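Local coordinates for short chain dehydrogenase (Mycobacterium smegmatis, PDB 3UCX), which is a short-chain dehydrogenase/reductase family member that probably transfers hydride between a nicotinamide cofactor and a substrate, at the interface of chains A and B and the interface of chains A and C. Residues are numbered along the deposited sequence; one frame, centred on the assembly and turned at random. Chains: chain A/B/C, Short chain dehydrogenase.

Contacts 1, 2 and 3 belong to one two-fold interface between chains A and B. Contacts 1 and 2 sample symmetry-related parts of it, their C-alpha centres about 27 Å apart, and contact 2 also includes twins of pairs in contact 3. Contact 3 lies about 9 Å from contact 1 between C-alpha centres and shares A:Phe105. Helices 110-130 and 158-179 carry much of this interface. Contact 4, about 11 Å from contact 2 between C-alpha centres, uses neighbouring residues of helix 158-179 against chain C. This helix therefore faces two partners, which probably ties the two pairings together in the four-chain assembly, a common arrangement in this family.

Contact 1: the interface of chains A and B. Residues chain A 105-106, 110, 113; chain B 125, 129, 174, 177.
A:Phe105 meets B:Glu177 and B:Gln129 through its backbone while its ring lies among apolar side chains of chain B. In this part of the two-fold A-B interface, 3-10 helix 105-107 docks on helices 110-130 and 158-179 of the partner, probably holding a dimer together. A:Phe105 N donates a hydrogen bond of 2.9 Å to the carboxylate oxygen OE1 of B:Glu177. Fairly straight (160° at the hydrogen), it reaches the oxygen's syn side slightly out of the carboxylate plane. Water 1 takes up the same OE1 at 2.7 Å and links it to A:Ala106 N, so one carboxylate oxygen serves two successive amides of the short helix.

The amide nitrogen NE2 of B:Gln129 lies 3.2 Å from A:Phe105 O but over the face of the peptide group, nearly perpendicular to the C=O, so any hydrogen bond is a poor one. Water 2 joins the same carbonyl to both ends of the B:Gln129 amide. This amide stands perpendicular to the A:Phe110 ring and presents OE1 to the ring atoms CE1 and CZ.

A:Met113 touches chain B directly and backs both rings of its chain. The bend at chi3 (-75°) turns its methyl CE toward B:Leu125 and over one face of the A:Phe110 ring near the rim, while SD lies at the edge of the A:Phe105 ring, in its plane. The methyl carbons A:Met113 CE and B:Leu125 CD2 meet at 3.8 Å.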
# COMPACT_ATOMS: atom_id res chain seq x y z
N PHE A 105 -7.41 -9.09 20.82
CA PHE A 105 -8.07 -7.91 21.34
C PHE A 105 -9.05 -8.27 22.44
O PHE A 105 -9.15 -7.56 23.44
CB PHE A 105 -8.79 -7.12 20.22
CG PHE A 105 -7.91 -6.17 19.47
CD1 PHE A 105 -7.26 -5.14 20.12
CD2 PHE A 105 -7.79 -6.24 18.09
CE1 PHE A 105 -6.45 -4.25 19.43
CE2 PHE A 105 -6.99 -5.35 17.40
CZ PHE A 105 -6.35 -4.33 18.06
N ALA A 106 -9.73 -9.39 22.29
CA ALA A 106 -10.77 -9.81 23.26
C ALA A 106 -10.22 -9.92 24.69
O ALA A 106 -10.97 -9.78 25.66
CB ALA A 106 -11.39 -11.13 22.84
N PHE A 110 -8.21 -2.26 27.99
CA PHE A 110 -8.18 -0.93 27.39
C PHE A 110 -7.05 -0.09 28.01
O PHE A 110 -6.37 0.66 27.31
CB PHE A 110 -9.55 -0.23 27.52
CG PHE A 110 -10.61 -0.77 26.59
CD1 PHE A 110 -11.25 -1.96 26.86
CD2 PHE A 110 -10.99 -0.09 25.46
CE1 PHE A 110 -12.22 -2.47 26.00
CE2 PHE A 110 -11.97 -0.58 24.61
CZ PHE A 110 -12.57 -1.78 24.86
N MET A 113 -3.79 -0.73 26.18
CA MET A 113 -3.73 -0.08 24.87
C MET A 113 -3.56 1.43 25.01
O MET A 113 -2.80 2.05 24.24
CB MET A 113 -4.95 -0.46 24.06
CG MET A 113 -5.01 -1.95 23.75
SD MET A 113 -6.35 -2.42 22.65
CE MET A 113 -7.74 -2.31 23.79
N LEU B 125 -14.37 -0.67 19.22
CA LEU B 125 -13.95 -2.00 19.74
C LEU B 125 -14.96 -2.49 20.79
O LEU B 125 -15.40 -3.65 20.77
CB LEU B 125 -12.58 -1.94 20.37
CG LEU B 125 -11.96 -3.26 20.86
CD1 LEU B 125 -11.99 -4.33 19.76
CD2 LEU B 125 -10.55 -3.04 21.39
N GLN B 129 -16.99 -5.93 20.46
CA GLN B 129 -16.84 -6.96 21.48
C GLN B 129 -18.16 -7.29 22.16
O GLN B 129 -18.49 -8.47 22.36
CB GLN B 129 -15.78 -6.54 22.50
CG GLN B 129 -14.39 -6.51 21.87
CD GLN B 129 -13.24 -6.20 22.81
OE1 GLN B 129 -13.42 -5.52 23.84
NE2 GLN B 129 -12.04 -6.69 22.46
N LEU B 174 -8.97 -7.49 13.63
CA LEU B 174 -10.26 -8.07 14.01
C LEU B 174 -10.78 -9.01 12.95
O LEU B 174 -11.46 -10.00 13.27
CB LEU B 174 -11.31 -7.00 14.36
CG LEU B 174 -11.14 -6.30 15.73
CD1 LEU B 174 -12.12 -5.12 15.88
CD2 LEU B 174 -11.33 -7.31 16.89
N GLU B 177 -8.94 -12.13 13.77
CA GLU B 177 -9.31 -12.71 15.05
C GLU B 177 -10.75 -13.20 15.12
O GLU B 177 -11.05 -14.17 15.81
CB GLU B 177 -8.99 -11.75 16.19
CG GLU B 177 -7.48 -11.56 16.34
CD GLU B 177 -7.05 -10.72 17.53
OE1 GLU B 177 -7.91 -10.10 18.19
OE2 GLU B 177 -5.80 -10.66 17.76
O HOH W 1 -10.18 -10.59 19.59
O HOH W 2 -10.30 -5.07 24.54

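Contact 2: the interface of chains A and B. Residues chain A 125, 129, 170, 173-174, 177; chain B 104-105, 158.
B:Phe105 inserts its ring between helices 110-130 and 158-179 of chain A, and the path from CB outward shows how one aromatic side chain can fill such a groove. CB starts beside the polar groups of A:Glu177 and A:Gln129. With CG anti to its carbonyl carbon (chi1 -85°), the ring is carried inward from there. One ortho carbon, CD1, faces A:Leu125 CD2; the other, CD2, meets A:Leu174 CD2, whose side chain crosses the ring's direction at about a right angle.

Further along, CE2 touches both A:Met170 CG and A:Thr173 CB at 3.6 Å. CZ, at the end, rests against the same methylene, A:Met170 CG, also at 3.6 Å.

Beside CE2, the methyl CG2 of A:Thr173 also packs on B:Gly158 CA at 3.7 Å, a close approach to bare backbone at the start of a helix. Water 3 links the hydroxyl OG1 of A:Thr173 to B:Gly158 O. The second carboxylate oxygen of A:Glu177, OE2, reaches water 4 at 2.6 Å, which continues to B:Gly158 N, while the A:Glu177 carboxylate also lies against B:Pro104 CA. This side of the interface thus anchors the 104-105 segment of one subunit in the helical surface of the other, probably stabilising the dimer.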
# COMPACT_ATOMS: atom_id res chain seq x y z
N LEU A 125 5.75 11.96 20.01
CA LEU A 125 5.31 13.31 19.57
C LEU A 125 5.88 14.38 20.52
O LEU A 125 6.42 15.40 20.08
CB LEU A 125 3.80 13.43 19.55
CG LEU A 125 3.20 14.73 19.01
CD1 LEU A 125 3.77 15.09 17.64
CD2 LEU A 125 1.67 14.66 18.99
N GLN A 129 8.25 17.37 19.30
CA GLN A 129 7.82 18.75 19.51
C GLN A 129 8.82 19.52 20.37
O GLN A 129 9.17 20.68 20.05
CB GLN A 129 6.41 18.79 20.09
CG GLN A 129 5.39 18.29 19.08
CD GLN A 129 3.93 18.38 19.52
OE1 GLN A 129 3.62 18.35 20.72
NE2 GLN A 129 3.03 18.48 18.53
N MET A 170 1.11 9.29 12.20
CA MET A 170 1.63 10.52 12.78
C MET A 170 2.96 10.94 12.16
O MET A 170 3.20 12.14 11.89
CB MET A 170 1.80 10.35 14.28
CG MET A 170 2.21 11.63 15.01
SD MET A 170 2.57 11.28 16.73
CE MET A 170 4.20 10.56 16.64
N THR A 173 2.28 12.46 8.65
CA THR A 173 1.78 13.83 8.76
C THR A 173 2.90 14.80 9.22
O THR A 173 3.01 15.94 8.71
CB THR A 173 0.61 13.91 9.75
OG1 THR A 173 -0.45 13.03 9.33
CG2 THR A 173 0.06 15.38 9.85
N LEU A 174 3.74 14.33 10.14
CA LEU A 174 4.84 15.16 10.65
C LEU A 174 5.83 15.48 9.55
O LEU A 174 6.44 16.57 9.56
CB LEU A 174 5.54 14.55 11.87
CG LEU A 174 4.78 14.62 13.21
CD1 LEU A 174 5.48 13.81 14.30
CD2 LEU A 174 4.62 16.10 13.66
N GLU A 177 4.18 18.36 7.88
CA GLU A 177 4.09 19.55 8.72
C GLU A 177 5.43 20.16 9.08
O GLU A 177 5.54 21.38 9.23
CB GLU A 177 3.24 19.27 9.95
CG GLU A 177 1.78 19.02 9.57
CD GLU A 177 0.83 18.86 10.75
OE1 GLU A 177 1.29 18.76 11.91
OE2 GLU A 177 -0.41 18.78 10.47
N PRO B 104 -2.62 21.59 12.90
CA PRO B 104 -1.33 20.89 12.89
C PRO B 104 -1.10 20.22 14.23
O PRO B 104 -1.66 20.65 15.25
CB PRO B 104 -0.30 21.99 12.67
CG PRO B 104 -1.01 23.29 12.77
CD PRO B 104 -2.49 23.05 12.82
N PHE B 105 -0.30 19.18 14.25
CA PHE B 105 -0.03 18.51 15.50
C PHE B 105 0.48 19.49 16.55
O PHE B 105 0.11 19.40 17.72
CB PHE B 105 0.97 17.35 15.33
CG PHE B 105 0.35 16.06 14.89
CD1 PHE B 105 -0.61 15.44 15.66
CD2 PHE B 105 0.79 15.41 13.75
CE1 PHE B 105 -1.18 14.23 15.27
CE2 PHE B 105 0.23 14.20 13.36
CZ PHE B 105 -0.73 13.60 14.14
N GLY B 158 -3.76 15.56 10.89
CA GLY B 158 -3.02 14.58 11.69
C GLY B 158 -3.80 13.83 12.77
O GLY B 158 -3.71 12.60 12.84
O HOH W 3 -1.38 11.23 11.55
O HOH W 4 -2.29 17.62 11.91
O HOH W 5 0.45 17.97 20.28

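Contact 3: the interface of chains A and B. Residues chain A 105, 153-154, 158, 161; chain B 169, 172-173.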
# COMPACT_ATOMS: atom_id res chain seq x y z
N PHE A 105 -7.41 -9.09 20.82
CA PHE A 105 -8.07 -7.91 21.34
C PHE A 105 -9.05 -8.27 22.44
O PHE A 105 -9.15 -7.56 23.44
CB PHE A 105 -8.79 -7.12 20.22
CG PHE A 105 -7.91 -6.17 19.47
CD1 PHE A 105 -7.26 -5.14 20.12
CD2 PHE A 105 -7.79 -6.24 18.09
CE1 PHE A 105 -6.45 -4.25 19.43
CE2 PHE A 105 -6.99 -5.35 17.40
CZ PHE A 105 -6.35 -4.33 18.06
N SER A 153 -1.54 -8.62 9.69
CA SER A 153 -2.68 -8.54 10.60
C SER A 153 -2.81 -9.81 11.44
O SER A 153 -3.92 -10.25 11.78
CB SER A 153 -3.94 -8.28 9.78
OG SER A 153 -3.84 -7.02 9.12
N GLN A 154 -1.67 -10.39 11.81
CA GLN A 154 -1.66 -11.68 12.48
C GLN A 154 -2.33 -11.58 13.84
O GLN A 154 -2.27 -10.55 14.54
CB GLN A 154 -0.24 -12.26 12.59
CG GLN A 154 0.36 -12.67 11.24
CD GLN A 154 1.80 -13.15 11.38
OE1 GLN A 154 2.09 -13.93 12.27
NE2 GLN A 154 2.71 -12.67 10.52
N GLY A 158 -2.54 -7.32 17.74
CA GLY A 158 -3.41 -6.16 17.57
C GLY A 158 -3.03 -4.89 18.32
O GLY A 158 -3.01 -3.81 17.72
N LYS A 161 0.19 -3.59 16.70
CA LYS A 161 -0.11 -3.02 15.38
C LYS A 161 -0.89 -1.69 15.46
O LYS A 161 -0.62 -0.75 14.69
CB LYS A 161 -0.88 -4.03 14.52
CG LYS A 161 -1.22 -3.57 13.09
CD LYS A 161 -2.17 -4.56 12.45
CE LYS A 161 -2.66 -4.24 11.03
NZ LYS A 161 -1.52 -4.10 10.15
N ALA B 169 -6.16 -0.31 11.36
CA ALA B 169 -5.26 -1.37 11.81
C ALA B 169 -6.05 -2.37 12.71
O ALA B 169 -6.01 -3.58 12.50
CB ALA B 169 -4.09 -0.78 12.57
N GLN B 172 -8.45 -4.53 10.73
CA GLN B 172 -7.74 -5.56 10.02
C GLN B 172 -7.40 -6.76 10.93
O GLN B 172 -7.67 -7.91 10.58
CB GLN B 172 -6.49 -4.98 9.37
CG GLN B 172 -6.82 -4.08 8.16
CD GLN B 172 -5.62 -3.37 7.61
OE1 GLN B 172 -4.60 -3.23 8.30
NE2 GLN B 172 -5.71 -2.90 6.34
N THR B 173 -6.84 -6.49 12.10
CA THR B 173 -6.58 -7.55 13.08
C THR B 173 -7.89 -8.27 13.48
O THR B 173 -7.92 -9.51 13.63
CB THR B 173 -5.90 -6.98 14.33
OG1 THR B 173 -4.67 -6.33 13.97
CG2 THR B 173 -5.60 -8.13 15.37
O HOH W 6 -2.38 -7.82 14.06
O HOH W 7 -4.48 -3.55 15.12
O HOH W 8 -1.85 -4.40 7.35
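A:Lys161 runs alongside B:Thr173 in the opposite direction, its methylene CD 3.4 Å from the threonine hydroxyl OG1. Against B:Gln172 the same lysine crosses at about a right angle. CG stands anti to the backbone N (chi1 -178°) and the chain stays extended until a bend at chi4 (58°), which turns NZ beside the glutamine amide. Its methylene CE comes to 3.5 Å from B:Gln172 OE1, whereas NZ reaches that oxygen through water 8, 2.8 Å from NZ. Beneath the aliphatic stretch, B:Ala169 offers its methyl group to CG and CE.

B:Gln172 is met at its base from another direction: the hydroxyl oxygen OG of A:Ser153 lies 3.3 Å from the methylene CB. The hydroxyl of B:Thr173 faces chain A and is held by water on two sides. Water 6, 2.7 Å from OG1, connects it to A:Gln154 O, and water 7 connects it to A:Gly158 O. A weak bond to B:Ala169 O, one turn earlier in the helix, adds a link within chain B.

A:Lys161 occupies a variable position inside the YxxxK motif and is not its catalytic lysine. By bracing helix 158-179 near this motif against the same helix of the partner, the contact probably helps steady the active-site framework as well as the dimer.

Contact 4: the interface of chains A and C. Residues chain A 172, 175-176, 251-252; chain C 225, 260, 263.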
# COMPACT_ATOMS: atom_id res chain seq x y z
N GLN A 172 4.06 10.27 9.22
CA GLN A 172 3.81 10.71 7.87
C GLN A 172 3.28 12.16 7.83
O GLN A 172 3.79 12.99 7.08
CB GLN A 172 2.85 9.74 7.19
CG GLN A 172 3.52 8.40 6.85
CD GLN A 172 2.55 7.38 6.31
OE1 GLN A 172 1.34 7.49 6.52
NE2 GLN A 172 3.08 6.34 5.62
N ALA A 175 6.05 14.56 8.61
CA ALA A 175 6.92 14.86 7.48
C ALA A 175 6.34 16.05 6.70
O ALA A 175 7.08 16.98 6.31
CB ALA A 175 7.09 13.62 6.57
N THR A 176 5.03 16.05 6.49
CA THR A 176 4.39 17.16 5.79
C THR A 176 4.53 18.44 6.60
O THR A 176 4.95 19.48 6.06
CB THR A 176 2.91 16.86 5.51
OG1 THR A 176 2.84 15.64 4.78
CG2 THR A 176 2.23 18.00 4.71
N THR A 251 12.09 12.03 2.78
CA THR A 251 11.26 12.26 3.95
C THR A 251 9.90 11.63 3.71
O THR A 251 9.47 11.45 2.57
CB THR A 251 11.14 13.75 4.30
OG1 THR A 251 10.59 13.91 5.62
CG2 THR A 251 10.27 14.49 3.25
N GLY A 252 9.21 11.34 4.81
CA GLY A 252 7.91 10.73 4.79
C GLY A 252 7.88 9.23 4.50
O GLY A 252 6.79 8.68 4.26
N ASP C 225 7.12 17.64 0.56
CA ASP C 225 7.12 18.20 1.91
C ASP C 225 8.17 19.30 2.08
O ASP C 225 7.98 20.26 2.84
CB ASP C 225 7.43 17.12 2.95
CG ASP C 225 6.36 16.03 3.01
OD1 ASP C 225 5.17 16.27 2.66
OD2 ASP C 225 6.74 14.93 3.42
N GLY C 260 9.24 13.78 -0.09
CA GLY C 260 7.98 13.61 0.62
C GLY C 260 6.71 13.67 -0.21
O GLY C 260 5.64 13.51 0.34
N LYS C 263 4.28 9.04 -0.01
CA LYS C 263 4.79 8.37 1.17
C LYS C 263 4.39 6.89 1.18
O LYS C 263 3.23 6.55 0.94
CB LYS C 263 4.23 9.05 2.40
CG LYS C 263 4.63 10.53 2.48
CD LYS C 263 4.19 11.18 3.76
CE LYS C 263 4.62 12.67 3.83
NZ LYS C 263 4.12 13.55 2.72
O HOH W 9 5.40 20.70 3.66
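This is a second two-fold symmetric interface, between chains A and C, built where the carboxy-terminal tail of one subunit meets a helix of the other; it probably helps join dimers into the four-chain assembly. A:Thr176 and C:Lys263 touch at its polar centre. The ammonium nitrogen NZ of C:Lys263 donates to the hydroxyl OG1 of A:Thr176 at 3.2 Å, and that hydroxyl donates in turn to C:Asp225 OD1, which it approaches from above the carboxylate plane, 46° out of it.

Within chain C the ammonium group is also gripped: it forms a salt bridge of 2.9 Å from C:Lys263 NZ to C:Asp225 OD1 on the syn lone pair, and a 2.8 Å hydrogen bond to C:Gly260 O in the carbonyl plane. A bend at chi4 (58°) directs NZ into this ring of acceptors. The lysine and aspartate, paired within their own chain, may thus be positioned for the threonine.

Packing round the pair mixes carbon with oxygen. A:Gly252 O lies against the lysine CB and CG, A:Ala175 CB lies 3.4 Å from C:Asp225 OD2, and the methyl CG2 of A:Thr251 packs 3.6 Å from C:Gly260 CA. Water 9 bridges the backbone oxygens A:Thr176 O and C:Asp225 O.

In the fold, chain A contributes the later turns of helix 158-179 and the loop before strand 254-257; chain C contributes the loop between helices 213-221 and 232-243 and the tail after strand 254-257.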